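Local structure of uncharacterized protein (Enterococcus faecalis, 2QRU) at residues Arg143-Ile155 with Tyr173-Leu185. The protein is of unknown function but adopts the alpha/beta-hydrolase fold and is therefore probably a hydrolase. Residues are numbered along the deposited sequence; the frame is centred on the assembly and turned at random.
Sequences RKLLKQAISAKEI and YLLYHYSIQQALL
Ile150 and Gln181 join an irregular loop to the short helix 173-181, in an excursion between strand 127-130 and strand 213-218 of this alpha/beta-hydrolase fold. Packing is densest where Ile150 and Ile155 meet one side of the helix. The CD1 end of Ile150 lies 3.6 Å from His177 CB and also touches the Leu174 side chain, while its CG2 branch turns to Tyr178. Ile155 covers one face of the Tyr178 ring in a CH-pi contact, with CG1 4.1 Å from the ring centroid, and Gln182 CG covers the opposite face. With Ile155 CG1 set between its backbone N and carbonyl carbon (chi1 63°), this branch reaches the ring and CG2 is left to rest 3.7 Å from Leu174 CB. Leu146 sits over a face of the His177 imidazole, and its CD2 approaches Tyr173 OH.

The middle of the loop is tied down by the extended Gln181 side chain, whose amide oxygen and nitrogen both bond to the loop backbone. Ile150 N donates almost straight (174°) to a lone pair of Gln181 OE1, in the plane of that side-chain carbonyl, at 2.9 Å. Gln181 NE2 donates to Gln148 O at 3.1 Å from above that carbonyl's plane and makes a weak, bent bond to Leu146 O.

Toward Arg143 the contact is partly hydrated, though Leu145 CD1 packs 3.7 Å from Ile180 CD1. The guanidinium meets Leu185 CD2 at its edge, and NH1 is held by Glu223 O; a water links NH1 to the hydroxyl of Tyr176, whose side chain lies near a possible Ser-His-Asp triad. The loose side is at exposed Lys144, which barely brushes Gln181. A second water donates to Gln181 OE1 at 2.6 Å and to Ile150 O, and accepts from Gln182 NE2 at 2.8 Å.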
ATOM      1  N   ARG A 143       3.933 -19.925   4.891  1.00 38.81           N
ATOM      2  CA  ARG A 143       5.088 -19.122   4.494  1.00 40.50           C
ATOM      3  C   ARG A 143       6.101 -19.127   5.636  1.00 42.30           C
ATOM      4  O   ARG A 143       5.732 -19.015   6.818  1.00 43.16           O
ATOM      5  CB  ARG A 143       4.674 -17.685   4.180  1.00 40.38           C
ATOM      6  CG  ARG A 143       3.809 -17.536   2.923  1.00 40.04           C
ATOM      7  CD  ARG A 143       3.203 -16.143   2.825  1.00 39.39           C
ATOM      8  NE  ARG A 143       2.307 -15.831   3.948  1.00 35.12           N
ATOM      9  CZ  ARG A 143       1.851 -14.611   4.213  1.00 35.66           C
ATOM     10  NH1 ARG A 143       2.213 -13.582   3.444  1.00 32.17           N
ATOM     11  NH2 ARG A 143       1.031 -14.412   5.243  1.00 33.44           N
ATOM     12  N   LYS A 144       7.371 -19.306   5.297  1.00 43.84           N
ATOM     13  CA  LYS A 144       8.432 -19.145   6.280  1.00 45.19           C
ATOM     14  C   LYS A 144       9.198 -17.909   5.837  1.00 45.78           C
ATOM     15  O   LYS A 144       9.827 -17.892   4.769  1.00 46.01           O
ATOM     16  CB  LYS A 144       9.314 -20.406   6.391  1.00 45.46           C
ATOM     17  CG  LYS A 144      10.287 -20.447   7.597  1.00 47.40           C
ATOM     18  CD  LYS A 144       9.631 -20.035   8.928  1.00 50.16           C
ATOM     19  CE  LYS A 144       8.684 -21.097   9.479  1.00 52.02           C
ATOM     20  NZ  LYS A 144       7.819 -20.569  10.583  1.00 53.39           N
ATOM     21  N   LEU A 145       9.070 -16.856   6.642  1.00 46.34           N
ATOM     22  CA  LEU A 145       9.639 -15.548   6.338  1.00 46.54           C
ATOM     23  C   LEU A 145      10.723 -15.205   7.368  1.00 47.13           C
ATOM     24  O   LEU A 145      11.777 -14.654   7.012  1.00 47.79           O
ATOM     25  CB  LEU A 145       8.532 -14.483   6.293  1.00 46.45           C
ATOM     26  CG  LEU A 145       7.289 -14.841   5.459  1.00 46.08           C
ATOM     27  CD1 LEU A 145       6.125 -13.855   5.649  1.00 44.88           C
ATOM     28  CD2 LEU A 145       7.638 -15.016   3.983  1.00 45.47           C
ATOM     29  N   LEU A 146      10.452 -15.521   8.633  1.00 46.93           N
ATOM     30  CA  LEU A 146      11.451 -15.484   9.695  1.00 47.20           C
ATOM     31  C   LEU A 146      11.683 -16.896  10.195  1.00 47.00           C
ATOM     32  O   LEU A 146      10.753 -17.541  10.682  1.00 47.53           O
ATOM     33  CB  LEU A 146      10.990 -14.612  10.867  1.00 47.41           C
ATOM     34  CG  LEU A 146      11.041 -13.085  10.763  1.00 48.20           C
ATOM     35  CD1 LEU A 146      10.512 -12.499  12.054  1.00 48.11           C
ATOM     36  CD2 LEU A 146      12.458 -12.557  10.478  1.00 48.74           C
ATOM     37  N   LYS A 147      12.922 -17.367  10.082  1.00 46.53           N
ATOM     38  CA  LYS A 147      13.294 -18.716  10.525  1.00 45.98           C
ATOM     39  C   LYS A 147      13.189 -18.915  12.048  1.00 45.51           C
ATOM     40  O   LYS A 147      12.715 -19.966  12.504  1.00 45.69           O
ATOM     41  CB  LYS A 147      14.694 -19.093   9.997  1.00 46.17           C
ATOM     42  CG  LYS A 147      15.376 -20.288  10.677  1.00 46.70           C
ATOM     43  CD  LYS A 147      16.322 -21.013   9.714  1.00 46.97           C
ATOM     44  CE  LYS A 147      17.582 -21.522  10.404  1.00 47.28           C
ATOM     45  NZ  LYS A 147      17.305 -22.370  11.591  1.00 46.92           N
ATOM     46  N   GLN A 148      13.620 -17.915  12.818  0.50 45.00           N
ATOM     47  CA  GLN A 148      13.584 -17.999  14.283  0.50 44.40           C
ATOM     48  C   GLN A 148      12.168 -17.814  14.822  0.50 44.03           C
ATOM     49  O   GLN A 148      11.471 -16.868  14.446  0.50 44.08           O
ATOM     50  CB  GLN A 148      14.518 -16.968  14.923  0.50 44.42           C
ATOM     51  CG  GLN A 148      15.985 -17.125  14.569  0.50 43.87           C
ATOM     52  CD  GLN A 148      16.854 -16.145  15.322  0.50 43.67           C
ATOM     53  OE1 GLN A 148      17.242 -16.392  16.466  0.50 43.38           O
ATOM     54  NE2 GLN A 148      17.163 -15.022  14.689  0.50 42.45           N
ATOM     55  N   ALA A 149      11.758 -18.723  15.703  1.00 43.63           N
ATOM     56  CA  ALA A 149      10.441 -18.664  16.342  1.00 42.60           C
ATOM     57  C   ALA A 149      10.339 -17.479  17.305  1.00 41.78           C
ATOM     58  O   ALA A 149      11.155 -17.335  18.224  1.00 41.65           O
ATOM     59  CB  ALA A 149      10.138 -19.978  17.067  1.00 42.47           C
ATOM     60  N   ILE A 150       9.346 -16.628  17.066  1.00 40.66           N
ATOM     61  CA  ILE A 150       9.046 -15.494  17.938  1.00 39.62           C
ATOM     62  C   ILE A 150       8.226 -15.986  19.128  1.00 39.16           C
ATOM     63  O   ILE A 150       7.211 -16.656  18.946  1.00 38.89           O
ATOM     64  CB  ILE A 150       8.276 -14.383  17.170  1.00 39.11           C
ATOM     65  CG1 ILE A 150       9.139 -13.831  16.028  1.00 38.02           C
ATOM     66  CG2 ILE A 150       7.848 -13.247  18.102  1.00 39.09           C
ATOM     67  CD1 ILE A 150       8.389 -12.938  15.071  1.00 35.53           C
ATOM     68  N   SER A 151       8.678 -15.670  20.342  1.00 39.08           N
ATOM     69  CA  SER A 151       7.952 -16.063  21.555  1.00 38.69           C
ATOM     70  C   SER A 151       6.820 -15.089  21.885  1.00 38.46           C
ATOM     71  O   SER A 151       6.799 -13.954  21.395  1.00 38.31           O
ATOM     72  CB  SER A 151       8.905 -16.205  22.755  1.00 38.98           C
ATOM     73  OG  SER A 151       9.584 -14.985  23.027  1.00 39.21           O
ATOM     74  N   ALA A 152       5.877 -15.547  22.707  1.00 38.34           N
ATOM     75  CA  ALA A 152       4.790 -14.702  23.210  1.00 38.36           C
ATOM     76  C   ALA A 152       5.337 -13.503  23.993  1.00 38.21           C
ATOM     77  O   ALA A 152       4.826 -12.388  23.885  1.00 38.02           O
ATOM     78  CB  ALA A 152       3.844 -15.516  24.074  1.00 38.12           C
ATOM     79  N   LYS A 153       6.401 -13.747  24.756  1.00 37.98           N
ATOM     80  CA  LYS A 153       7.052 -12.721  25.566  1.00 37.80           C
ATOM     81  C   LYS A 153       7.475 -11.499  24.744  1.00 37.75           C
ATOM     82  O   LYS A 153       7.230 -10.360  25.151  1.00 37.67           O
ATOM     83  CB  LYS A 153       8.262 -13.324  26.286  1.00 37.96           C
ATOM     84  CG  LYS A 153       8.456 -12.841  27.701  1.00 37.49           C
ATOM     85  CD  LYS A 153       9.658 -13.524  28.309  1.00 36.55           C
ATOM     86  CE  LYS A 153       9.559 -13.588  29.808  1.00 36.77           C
ATOM     87  NZ  LYS A 153      10.670 -14.411  30.341  1.00 35.97           N
ATOM     88  N   GLU A 154       8.082 -11.743  23.581  1.00 37.06           N
ATOM     89  CA  GLU A 154       8.635 -10.678  22.751  1.00 37.37           C
ATOM     90  C   GLU A 154       7.579  -9.729  22.163  1.00 36.47           C
ATOM     91  O   GLU A 154       7.919  -8.631  21.713  1.00 36.77           O
ATOM     92  CB  GLU A 154       9.467 -11.266  21.605  1.00 37.32           C
ATOM     93  CG  GLU A 154      10.599 -12.195  22.022  1.00 38.49           C
ATOM     94  CD  GLU A 154      11.170 -12.950  20.833  1.00 38.57           C
ATOM     95  OE1 GLU A 154      11.768 -12.299  19.950  1.00 40.48           O
ATOM     96  OE2 GLU A 154      11.008 -14.191  20.773  1.00 40.22           O
ATOM     97  N   ILE A 155       6.314 -10.159  22.163  1.00 35.86           N
ATOM     98  CA  ILE A 155       5.198  -9.372  21.591  1.00 35.08           C
ATOM     99  C   ILE A 155       4.160  -8.963  22.658  1.00 34.41           C
ATOM    100  O   ILE A 155       3.226  -8.212  22.374  1.00 33.70           O
ATOM    101  CB  ILE A 155       4.506 -10.108  20.374  1.00 34.86           C
ATOM    102  CG1 ILE A 155       3.853 -11.438  20.792  1.00 35.45           C
ATOM    103  CG2 ILE A 155       5.503 -10.348  19.248  1.00 35.23           C
ATOM    104  CD1 ILE A 155       2.359 -11.351  21.067  1.00 35.84           C
ATOM    105  N   TYR A 173       6.326  -4.827  14.152  1.00 29.28           N
ATOM    106  CA  TYR A 173       6.891  -5.791  13.191  1.00 30.12           C
ATOM    107  C   TYR A 173       6.814  -7.247  13.701  1.00 29.71           C
ATOM    108  O   TYR A 173       6.398  -8.163  12.973  1.00 29.52           O
ATOM    109  CB  TYR A 173       8.337  -5.388  12.829  1.00 31.39           C
ATOM    110  CG  TYR A 173       9.130  -6.456  12.110  1.00 32.93           C
ATOM    111  CD1 TYR A 173       9.841  -7.425  12.833  1.00 35.03           C
ATOM    112  CD2 TYR A 173       9.170  -6.501  10.712  1.00 33.93           C
ATOM    113  CE1 TYR A 173      10.564  -8.413  12.184  1.00 36.08           C
ATOM    114  CE2 TYR A 173       9.902  -7.475  10.049  1.00 35.10           C
ATOM    115  CZ  TYR A 173      10.592  -8.423  10.788  1.00 36.59           C
ATOM    116  OH  TYR A 173      11.310  -9.400  10.141  1.00 38.40           O
ATOM    117  N   LEU A 174       7.193  -7.460  14.958  1.00 29.04           N
ATOM    118  CA  LEU A 174       7.164  -8.811  15.525  1.00 29.07           C
ATOM    119  C   LEU A 174       5.753  -9.380  15.658  1.00 28.87           C
ATOM    120  O   LEU A 174       5.572 -10.598  15.590  1.00 28.30           O
ATOM    121  CB  LEU A 174       7.886  -8.873  16.885  1.00 29.04           C
ATOM    122  CG  LEU A 174       9.403  -8.682  16.855  1.00 30.64           C
ATOM    123  CD1 LEU A 174      10.056  -9.016  18.179  1.00 32.27           C
ATOM    124  CD2 LEU A 174      10.032  -9.475  15.708  1.00 33.70           C
ATOM    125  N   LEU A 175       4.768  -8.512  15.877  1.00 28.76           N
ATOM    126  CA  LEU A 175       3.389  -8.977  16.052  1.00 28.80           C
ATOM    127  C   LEU A 175       2.900  -9.584  14.742  1.00 28.79           C
ATOM    128  O   LEU A 175       2.233 -10.627  14.720  1.00 28.11           O
ATOM    129  CB  LEU A 175       2.475  -7.829  16.497  1.00 28.92           C
ATOM    130  CG  LEU A 175       1.030  -8.201  16.873  1.00 28.07           C
ATOM    131  CD1 LEU A 175       0.961  -9.114  18.090  1.00 27.09           C
ATOM    132  CD2 LEU A 175       0.219  -6.936  17.105  1.00 28.88           C
ATOM    133  N   TYR A 176       3.257  -8.917  13.651  1.00 28.48           N
ATOM    134  CA  TYR A 176       2.960  -9.393  12.312  1.00 29.28           C
ATOM    135  C   TYR A 176       3.549 -10.791  12.085  1.00 29.71           C
ATOM    136  O   TYR A 176       2.835 -11.736  11.726  1.00 30.16           O
ATOM    137  CB  TYR A 176       3.508  -8.389  11.295  1.00 29.24           C
ATOM    138  CG  TYR A 176       3.272  -8.796   9.862  1.00 30.03           C
ATOM    139  CD1 TYR A 176       1.983  -9.059   9.395  1.00 28.74           C
ATOM    140  CD2 TYR A 176       4.342  -8.924   8.975  1.00 29.54           C
ATOM    141  CE1 TYR A 176       1.759  -9.426   8.043  1.00 30.25           C
ATOM    142  CE2 TYR A 176       4.139  -9.311   7.652  1.00 30.66           C
ATOM    143  CZ  TYR A 176       2.859  -9.550   7.190  1.00 31.16           C
ATOM    144  OH  TYR A 176       2.704  -9.919   5.873  1.00 31.80           O
ATOM    145  N   HIS A 177       4.848 -10.934  12.325  1.00 30.29           N
ATOM    146  CA  HIS A 177       5.495 -12.204  12.070  1.00 31.04           C
ATOM    147  C   HIS A 177       5.090 -13.301  13.031  1.00 31.10           C
ATOM    148  O   HIS A 177       5.015 -14.475  12.640  1.00 30.92           O
ATOM    149  CB  HIS A 177       6.992 -12.025  11.925  1.00 31.69           C
ATOM    150  CG  HIS A 177       7.351 -11.348  10.652  1.00 32.98           C
ATOM    151  ND1 HIS A 177       7.504 -12.036   9.470  1.00 35.30           N
ATOM    152  CD2 HIS A 177       7.497 -10.038  10.349  1.00 34.54           C
ATOM    153  CE1 HIS A 177       7.764 -11.183   8.497  1.00 35.37           C
ATOM    154  NE2 HIS A 177       7.769  -9.964   9.005  1.00 37.44           N
ATOM    155  N   TYR A 178       4.788 -12.915  14.272  1.00 30.46           N
ATOM    156  CA  TYR A 178       4.192 -13.821  15.244  1.00 30.75           C
ATOM    157  C   TYR A 178       2.854 -14.375  14.726  1.00 30.89           C
ATOM    158  O   TYR A 178       2.631 -15.587  14.753  1.00 30.14           O
ATOM    159  CB  TYR A 178       4.001 -13.104  16.587  1.00 30.59           C
ATOM    160  CG  TYR A 178       3.378 -13.963  17.673  1.00 30.84           C
ATOM    161  CD1 TYR A 178       4.153 -14.871  18.395  1.00 30.75           C
ATOM    162  CD2 TYR A 178       2.023 -13.857  17.986  1.00 31.08           C
ATOM    163  CE1 TYR A 178       3.595 -15.660  19.400  1.00 31.63           C
ATOM    164  CE2 TYR A 178       1.449 -14.650  18.995  1.00 31.14           C
ATOM    165  CZ  TYR A 178       2.244 -15.543  19.693  1.00 31.21           C
ATOM    166  OH  TYR A 178       1.699 -16.321  20.688  1.00 33.19           O
ATOM    167  N   SER A 179       1.982 -13.492  14.230  1.00 30.76           N
ATOM    168  CA  SER A 179       0.655 -13.926  13.799  1.00 30.86           C
ATOM    169  C   SER A 179       0.771 -14.896  12.626  1.00 31.54           C
ATOM    170  O   SER A 179       0.030 -15.875  12.564  1.00 31.88           O
ATOM    171  CB  SER A 179      -0.274 -12.747  13.481  1.00 30.14           C
ATOM    172  OG  SER A 179       0.088 -12.062  12.288  1.00 31.00           O
ATOM    173  N   ILE A 180       1.730 -14.647  11.737  1.00 31.09           N
ATOM    174  CA  ILE A 180       2.004 -15.560  10.628  1.00 31.71           C
ATOM    175  C   ILE A 180       2.457 -16.927  11.142  1.00 31.77           C
ATOM    176  O   ILE A 180       1.876 -17.961  10.775  1.00 31.76           O
ATOM    177  CB  ILE A 180       3.048 -14.982   9.644  1.00 31.71           C
ATOM    178  CG1 ILE A 180       2.465 -13.761   8.919  1.00 31.53           C
ATOM    179  CG2 ILE A 180       3.492 -16.062   8.633  1.00 33.14           C
ATOM    180  CD1 ILE A 180       3.465 -12.976   8.062  1.00 31.58           C
ATOM    181  N   GLN A 181       3.475 -16.931  12.007  1.00 31.41           N
ATOM    182  CA  GLN A 181       4.038 -18.176  12.537  1.00 32.12           C
ATOM    183  C   GLN A 181       3.008 -18.980  13.324  1.00 32.03           C
ATOM    184  O   GLN A 181       3.072 -20.208  13.359  1.00 32.10           O
ATOM    185  CB  GLN A 181       5.255 -17.897  13.422  1.00 31.94           C
ATOM    186  CG  GLN A 181       6.433 -17.248  12.686  1.00 32.55           C
ATOM    187  CD  GLN A 181       7.630 -16.994  13.590  1.00 33.43           C
ATOM    188  OE1 GLN A 181       7.527 -17.034  14.820  1.00 35.91           O
ATOM    189  NE2 GLN A 181       8.782 -16.739  12.979  1.00 35.05           N
ATOM    190  N   GLN A 182       2.060 -18.278  13.943  1.00 32.05           N
ATOM    191  CA  GLN A 182       1.071 -18.896  14.830  1.00 31.93           C
ATOM    192  C   GLN A 182      -0.267 -19.156  14.133  1.00 31.81           C
ATOM    193  O   GLN A 182      -1.226 -19.578  14.776  1.00 32.18           O
ATOM    194  CB  GLN A 182       0.844 -18.023  16.067  1.00 32.02           C
ATOM    195  CG  GLN A 182       2.052 -17.871  16.964  1.00 32.34           C
ATOM    196  CD  GLN A 182       2.470 -19.178  17.604  1.00 34.03           C
ATOM    197  OE1 GLN A 182       1.633 -19.976  18.027  1.00 34.56           O
ATOM    198  NE2 GLN A 182       3.776 -19.400  17.684  1.00 34.89           N
ATOM    199  N   ALA A 183      -0.321 -18.900  12.827  1.00 31.68           N
ATOM    200  CA  ALA A 183      -1.534 -19.091  12.020  1.00 31.66           C
ATOM    201  C   ALA A 183      -2.710 -18.203  12.478  1.00 31.30           C
ATOM    202  O   ALA A 183      -3.874 -18.591  12.375  1.00 31.42           O
ATOM    203  CB  ALA A 183      -1.935 -20.591  11.986  1.00 31.60           C
ATOM    204  N   LEU A 184      -2.399 -17.004  12.968  1.00 30.48           N
ATOM    205  CA  LEU A 184      -3.416 -16.107  13.530  1.00 29.98           C
ATOM    206  C   LEU A 184      -3.720 -14.912  12.619  1.00 29.27           C
ATOM    207  O   LEU A 184      -4.556 -14.059  12.938  1.00 29.00           O
ATOM    208  CB  LEU A 184      -2.969 -15.585  14.896  1.00 30.25           C
ATOM    209  CG  LEU A 184      -2.903 -16.555  16.075  1.00 31.00           C
ATOM    210  CD1 LEU A 184      -2.190 -15.891  17.240  1.00 32.96           C
ATOM    211  CD2 LEU A 184      -4.294 -17.001  16.481  1.00 31.88           C
ATOM    212  N   LEU A 185      -3.031 -14.828  11.488  1.00 28.36           N
ATOM    213  CA  LEU A 185      -3.193 -13.648  10.666  1.00 27.94           C
ATOM    214  C   LEU A 185      -4.655 -13.422  10.249  1.00 27.93           C
ATOM    215  O   LEU A 185      -5.164 -12.314  10.398  1.00 27.24           O
ATOM    216  CB  LEU A 185      -2.232 -13.649   9.465  1.00 28.08           C
ATOM    217  CG  LEU A 185      -2.117 -12.313   8.749  1.00 28.78           C
ATOM    218  CD1 LEU A 185      -1.740 -11.192   9.711  1.00 29.52           C
ATOM    219  CD2 LEU A 185      -1.136 -12.401   7.542  1.00 28.95           C
TER
HETATM  220  O   HOH W   1       0.757 -11.525   4.657  1.00 30.57           O
HETATM  221  O   HOH W   2       5.931 -17.839  16.738  1.00 48.73           O